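Long-range contacts in 6-phosphogluconate dehydrogenase, NAD-binding (Geobacter metallireducens, PDB 3PEF), which binds NADP+ and, as a beta-hydroxyacid dehydrogenase with succinic semialdehyde reductase activity, probably interconverts succinic semialdehyde and gamma-hydroxybutyrate: residues F116-S122 with I134-D140; M182-E187 with S279-Y285. The protein carries 2 engineered substitutions. All blocks are in the same frame, centred on the assembly; numbering follows the deposited sequence.

Contact 1: residues F116-S122 with I134-D140. With EDO (1,2-ethanediol), chain N.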
loop_
_atom_site.group_PDB
_atom_site.type_symbol
_atom_site.label_atom_id
_atom_site.label_comp_id
_atom_site.label_asym_id
_atom_site.label_seq_id
_atom_site.Cartn_x
_atom_site.Cartn_y
_atom_site.Cartn_z
ATOM N N PHE A 116 -0.990 28.917 -27.447
ATOM C CA PHE A 116 -1.125 28.302 -26.130
ATOM C C PHE A 116 0.180 27.823 -25.498
ATOM O O PHE A 116 1.043 27.281 -26.184
ATOM C CB PHE A 116 -2.107 27.140 -26.179
ATOM C CG PHE A 116 -2.285 26.458 -24.863
ATOM C CD1 PHE A 116 -3.123 26.993 -23.904
ATOM C CD2 PHE A 116 -1.592 25.294 -24.570
ATOM C CE1 PHE A 116 -3.277 26.367 -22.682
ATOM C CE2 PHE A 116 -1.752 24.662 -23.361
ATOM C CZ PHE A 116 -2.599 25.198 -22.415
ATOM N N LEU A 117 0.285 28.013 -24.180
ATOM C CA LEU A 117 1.460 27.649 -23.384
ATOM C C LEU A 117 0.905 27.105 -22.077
ATOM O O LEU A 117 0.047 27.736 -21.469
ATOM C CB LEU A 117 2.264 28.914 -23.053
ATOM C CG LEU A 117 3.797 29.121 -22.994
ATOM C CD1 LEU A 117 4.200 29.972 -21.787
ATOM C CD2 LEU A 117 4.675 27.865 -23.101
ATOM N N GLU A 118 1.361 25.948 -21.628
ATOM C CA GLU A 118 1.040 25.553 -20.256
ATOM C C GLU A 118 2.195 26.002 -19.405
ATOM O O GLU A 118 3.330 25.945 -19.852
ATOM C CB GLU A 118 0.860 24.046 -20.116
ATOM C CG GLU A 118 2.126 23.244 -20.353
ATOM C CD GLU A 118 1.913 21.759 -20.121
ATOM O OE1 GLU A 118 2.814 20.964 -20.451
ATOM O OE2 GLU A 118 0.842 21.377 -19.607
ATOM N N ALA A 119 1.927 26.468 -18.190
ATOM C CA ALA A 119 3.027 26.792 -17.286
ATOM C C ALA A 119 2.657 26.602 -15.825
ATOM O O ALA A 119 2.525 27.576 -15.087
ATOM C CB ALA A 119 3.549 28.220 -17.554
ATOM N N PRO A 120 2.492 25.334 -15.396
ATOM C CA PRO A 120 2.220 25.075 -13.977
ATOM C C PRO A 120 3.440 25.473 -13.157
ATOM O O PRO A 120 4.533 25.623 -13.720
ATOM C CB PRO A 120 2.026 23.558 -13.932
ATOM C CG PRO A 120 2.910 23.052 -15.053
ATOM C CD PRO A 120 2.748 24.094 -16.147
ATOM N N VAL A 121 3.265 25.642 -11.851
ATOM C CA VAL A 121 4.332 26.182 -11.021
ATOM C C VAL A 121 4.653 25.304 -9.824
ATOM O O VAL A 121 3.821 24.516 -9.361
ATOM C CB VAL A 121 4.007 27.622 -10.503
ATOM C CG1 VAL A 121 3.568 28.502 -11.630
ATOM C CG2 VAL A 121 2.930 27.592 -9.417
ATOM N N SER A 122 5.875 25.453 -9.328
ATOM C CA SER A 122 6.275 24.834 -8.073
ATOM C C SER A 122 6.501 25.961 -7.046
ATOM O O SER A 122 7.083 26.996 -7.376
ATOM C CB SER A 122 7.536 23.977 -8.292
ATOM O OG SER A 122 7.970 23.380 -7.086
ATOM N N ILE A 134 8.668 28.768 -9.174
ATOM C CA ILE A 134 9.366 28.127 -10.286
ATOM C C ILE A 134 8.328 27.819 -11.368
ATOM O O ILE A 134 7.331 27.162 -11.104
ATOM C CB ILE A 134 10.042 26.837 -9.820
ATOM C CG1 ILE A 134 10.925 27.120 -8.592
ATOM C CG2 ILE A 134 10.852 26.212 -10.948
ATOM C CD1 ILE A 134 11.249 25.888 -7.796
ATOM N N ILE A 135 8.567 28.293 -12.586
ATOM C CA ILE A 135 7.580 28.200 -13.649
ATOM C C ILE A 135 8.000 27.171 -14.694
ATOM O O ILE A 135 9.055 27.299 -15.307
ATOM C CB ILE A 135 7.341 29.597 -14.285
ATOM C CG1 ILE A 135 6.958 30.587 -13.179
ATOM C CG2 ILE A 135 6.253 29.545 -15.368
ATOM C CD1 ILE A 135 6.498 31.948 -13.675
ATOM N N LEU A 136 7.167 26.153 -14.886
ATOM C CA LEU A 136 7.495 25.018 -15.748
ATOM C C LEU A 136 6.720 25.079 -17.073
ATOM O O LEU A 136 5.713 24.401 -17.246
ATOM C CB LEU A 136 7.162 23.709 -15.007
ATOM C CG LEU A 136 7.666 23.636 -13.562
ATOM C CD1 LEU A 136 6.994 22.515 -12.768
ATOM C CD2 LEU A 136 9.203 23.489 -13.559
ATOM N N ALA A 137 7.182 25.893 -18.014
ATOM C CA ALA A 137 6.399 26.127 -19.220
ATOM C C ALA A 137 6.655 25.060 -20.270
ATOM O O ALA A 137 7.722 24.457 -20.306
ATOM C CB ALA A 137 6.687 27.523 -19.796
ATOM N N ALA A 138 5.665 24.844 -21.129
ATOM C CA ALA A 138 5.791 23.924 -22.251
ATOM C C ALA A 138 4.778 24.348 -23.303
ATOM O O ALA A 138 3.644 24.706 -22.974
ATOM C CB ALA A 138 5.542 22.482 -21.791
ATOM N N GLY A 139 5.188 24.330 -24.566
ATOM C CA GLY A 139 4.343 24.813 -25.644
ATOM C C GLY A 139 4.964 25.932 -26.469
ATOM O O GLY A 139 6.177 26.062 -26.534
ATOM N N ASP A 140 4.111 26.748 -27.084
ATOM C CA ASP A 140 4.525 27.820 -27.990
ATOM C C ASP A 140 5.670 28.700 -27.471
ATOM O O ASP A 140 5.529 29.413 -26.479
ATOM C CB ASP A 140 3.305 28.684 -28.349
ATOM C CG ASP A 140 3.575 29.642 -29.502
ATOM O OD1 ASP A 140 2.787 29.659 -30.472
ATOM O OD2 ASP A 140 4.563 30.394 -29.427
HETATM C C1 EDO N . 0.448 24.581 -28.219
HETATM O O1 EDO N . 0.575 25.945 -28.626
HETATM C C2 EDO N . -0.892 24.002 -28.658
HETATM O O2 EDO N . -0.863 22.595 -28.398
HETATM O O HOH W 1 0.433 28.117 -29.866
#

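Contact 2: residues M182-E187 with S279-Y285. Engineered in segment 279-285: Tyr285 (natural residue Ile).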
loop_
_atom_site.group_PDB
_atom_site.type_symbol
_atom_site.label_atom_id
_atom_site.label_comp_id
_atom_site.label_asym_id
_atom_site.label_seq_id
_atom_site.Cartn_x
_atom_site.Cartn_y
_atom_site.Cartn_z
ATOM N N MET A 182 5.464 14.120 2.384
ATOM C CA MET A 182 4.613 14.632 3.465
ATOM C C MET A 182 3.962 13.474 4.245
ATOM O O MET A 182 3.963 13.446 5.491
ATOM C CB MET A 182 3.552 15.607 2.928
ATOM C CG MET A 182 2.608 16.183 4.003
ATOM S SD MET A 182 3.456 17.155 5.283
ATOM C CE MET A 182 3.965 18.569 4.311
ATOM N N ALA A 183 3.425 12.506 3.513
ATOM C CA ALA A 183 2.796 11.350 4.144
ATOM C C ALA A 183 3.796 10.609 5.041
ATOM O O ALA A 183 3.479 10.248 6.179
ATOM C CB ALA A 183 2.219 10.411 3.091
ATOM N N CYS A 184 5.009 10.405 4.538
ATOM C CA CYS A 184 6.015 9.684 5.303
ATOM C C CYS A 184 6.444 10.484 6.529
ATOM O O CYS A 184 6.584 9.937 7.612
ATOM C CB CYS A 184 7.228 9.365 4.423
ATOM S SG CYS A 184 6.840 8.128 3.175
ATOM N N PHE A 185 6.658 11.784 6.332
ATOM C CA PHE A 185 7.093 12.696 7.380
ATOM C C PHE A 185 6.087 12.661 8.536
ATOM O O PHE A 185 6.465 12.543 9.698
ATOM C CB PHE A 185 7.193 14.101 6.767
ATOM C CG PHE A 185 7.606 15.199 7.732
ATOM C CD1 PHE A 185 8.797 15.122 8.443
ATOM C CD2 PHE A 185 6.827 16.348 7.857
ATOM C CE1 PHE A 185 9.193 16.154 9.295
ATOM C CE2 PHE A 185 7.205 17.396 8.719
ATOM C CZ PHE A 185 8.387 17.297 9.438
ATOM N N CYS A 186 4.802 12.737 8.202
ATOM C CA CYS A 186 3.752 12.714 9.208
ATOM C C CYS A 186 3.666 11.371 9.936
ATOM O O CYS A 186 3.489 11.339 11.144
ATOM C CB CYS A 186 2.405 13.095 8.590
ATOM S SG CYS A 186 2.338 14.831 8.061
ATOM N N GLU A 187 3.797 10.267 9.203
ATOM C CA GLU A 187 3.852 8.965 9.838
ATOM C C GLU A 187 4.991 8.930 10.856
ATOM O O GLU A 187 4.846 8.354 11.917
ATOM C CB GLU A 187 3.998 7.838 8.801
ATOM C CG GLU A 187 2.688 7.446 8.172
ATOM C CD GLU A 187 2.789 6.256 7.233
ATOM O OE1 GLU A 187 3.859 5.599 7.178
ATOM O OE2 GLU A 187 1.776 5.977 6.546
ATOM N N SER A 279 -0.642 19.547 4.951
ATOM C CA SER A 279 -0.012 18.965 6.136
ATOM C C SER A 279 -1.045 18.480 7.146
ATOM O O SER A 279 -0.698 17.764 8.081
ATOM C CB SER A 279 0.946 19.954 6.807
ATOM O OG SER A 279 0.303 21.197 7.028
ATOM N N ALA A 280 -2.311 18.857 6.959
ATOM C CA ALA A 280 -3.375 18.354 7.831
ATOM C C ALA A 280 -3.535 16.831 7.776
ATOM O O ALA A 280 -4.199 16.237 8.629
ATOM C CB ALA A 280 -4.724 19.070 7.544
ATOM N N ILE A 281 -2.932 16.190 6.775
ATOM C CA ILE A 281 -2.950 14.731 6.733
ATOM C C ILE A 281 -2.424 14.168 8.061
ATOM O O ILE A 281 -2.803 13.069 8.480
ATOM C CB ILE A 281 -2.155 14.157 5.517
ATOM C CG1 ILE A 281 -2.414 12.659 5.370
ATOM C CG2 ILE A 281 -0.678 14.496 5.624
ATOM C CD1 ILE A 281 -1.601 11.952 4.277
ATOM N N PHE A 282 -1.566 14.923 8.742
ATOM C CA PHE A 282 -1.073 14.503 10.056
ATOM C C PHE A 282 -2.186 14.132 11.038
ATOM O O PHE A 282 -2.008 13.255 11.889
ATOM C CB PHE A 282 -0.218 15.596 10.696
ATOM C CG PHE A 282 0.218 15.276 12.103
ATOM C CD1 PHE A 282 1.325 14.458 12.337
ATOM C CD2 PHE A 282 -0.466 15.794 13.194
ATOM C CE1 PHE A 282 1.741 14.162 13.639
ATOM C CE2 PHE A 282 -0.056 15.505 14.501
ATOM C CZ PHE A 282 1.048 14.687 14.723
ATOM N N LYS A 283 -3.321 14.817 10.937
ATOM C CA LYS A 283 -4.409 14.632 11.900
ATOM C C LYS A 283 -5.137 13.302 11.748
ATOM O O LYS A 283 -5.805 12.848 12.675
ATOM C CB LYS A 283 -5.395 15.813 11.854
ATOM C CG LYS A 283 -4.831 17.072 12.481
ATOM C CD LYS A 283 -5.902 18.148 12.664
ATOM C CE LYS A 283 -6.290 18.805 11.345
ATOM N NZ LYS A 283 -7.505 19.656 11.511
ATOM N N THR A 284 -5.003 12.672 10.584
ATOM C CA THR A 284 -5.553 11.340 10.391
ATOM C C THR A 284 -4.666 10.286 11.062
ATOM O O THR A 284 -5.088 9.145 11.243
ATOM C CB THR A 284 -5.659 10.992 8.895
ATOM O OG1 THR A 284 -4.341 10.859 8.344
ATOM C CG2 THR A 284 -6.404 12.076 8.142
ATOM N N TYR A 285 -3.437 10.659 11.416
ATOM C CA TYR A 285 -2.489 9.692 11.989
ATOM C C TYR A 285 -2.558 9.626 13.511
ATOM O O TYR A 285 -1.900 8.788 14.133
ATOM C CB TYR A 285 -1.051 9.997 11.565
ATOM C CG TYR A 285 -0.716 9.616 10.141
ATOM C CD1 TYR A 285 -0.985 8.340 9.658
ATOM C CD2 TYR A 285 -0.114 10.527 9.285
ATOM C CE1 TYR A 285 -0.674 7.988 8.351
ATOM C CE2 TYR A 285 0.205 10.190 7.984
ATOM C CZ TYR A 285 -0.078 8.920 7.518
ATOM O OH TYR A 285 0.247 8.585 6.214
#

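Contact 1: residues F116-S122 with I134-D140
In the sheet of the Rossmann-type nucleotide-binding domain, strand 115-122, parallel to 90-93 on one side, pairs antiparallel with 133-139 on the other. Glu118 and Ala138 form a hydrogen-bonded pair, Glu118 N to Ala138 O and Ala138 N to Glu118 O, both 2.9 Å. At Pro120 one bond of the pair is missing, because proline has no N-H, and only Leu136 N to Pro120 O (2.9 Å) remains. Ser122 and Ile134 then exchange two more bonds.

Leu117 leans over the partner strand: its CD2 lies 3.3 Å from Ala138 O and 3.9 Å from Ala137 CB. An alanine here would remove the branch beyond CB, and is likely to open a gap above Ala137 and beside Leu143 and Phe151 of helix 141-154. Ala119 CB meets Ile135 CG2 at 3.7 Å on the same side. On the other face Glu118 CG stands between its backbone N and carbonyl carbon (chi1 66°), and the chain runs straight on, Glu118 OE1 passing 3.4 Å from Ala138 CB to reach the N-H groups of Gly165 and Ala168; OE2 goes to Ser102.

At the far end Asp140 N bonds Phe116 O, and a water joins Phe116 N to Asp140 OD1, while OD2 caps Leu143 N. The buried carboxylate of Glu118 thus ties the sheet to the start of helix 166-194, and Val121, touching NADP, gives its carbonyl O to Lys171, the predicted catalytic residue.

Contact 2: residues M182-E187 with S279-Y285
Met182-Glu187 is regular helix, more than a turn and a half from the second half of helix 166-194, and Ser279-Tyr285 coils beside it near the C-terminus. The second segment opens on the end of a 3-10 segment and keeps helical backbone angles to its end, with Phe282 N bonding Ser279 O and Tyr285 N bonding Phe282 O. Thr284 also sends OG1 back to Ile281 O at 2.7 Å, in the carbonyl plane, so that oxygen is gripped by both the N-H and the hydroxyl of Thr284. The backbones come nearest at Cys186 and Phe282, whose CA atoms are 5.2 Å apart.

Cys186 fills the middle of the interface. With SG anti to its carbonyl carbon (chi1 -68°), the sulfur sits 3.7 Å from Phe282 CB and 3.9 Å from Ile281 CG2, while Cys186 CB meets the edge of the Tyr285 ring. Met182, bent beyond CG, and Ile281 run past one another head to tail, Met182 CG 4.0 Å from Ile281 CG2, and Met182 SD comes against Ser279 CA.

Tyr285 is an engineered residue, isoleucine in the natural protein. Glu187 CG lies over one face of its ring, 3.2 Å from Tyr285 CZ, and the carboxylate is turned nearly perpendicular to the ring, at 84°. Glu187 OE2 is 3.0 Å from Tyr285 OH. The carboxylate is also bonded across the interface, OE1 to Ser258 OG and OE2 to Ala257 N of the second subunit. The chemistry is therefore mainly apolar and sulfur-lined within the chain, bordered by Glu187, whose buried carboxylate, probably charged, takes hydrogen bonds from the second subunit.

In the fold
The two contacts lie on opposite sides of the chain's centre, with their own centres about 30 Å apart and their nearest atoms about 13 Å apart. They come in series: contact 1 closes within the sheet of the nucleotide-binding domain before contact 2 opens in the helical C-terminal part. Helix 166-194 spans the distance between them. Its first turns, with Lys171, lie beside contact 1, and its later turns supply Met182-Glu187, against which the end of the chain folds back with 91 residues in between. Contact 1 borders the NADP site through Val121, whereas contact 2 packs the C-terminal segment on the long helix. Both also touch the second subunit, consistent with an assembly that engages both domains.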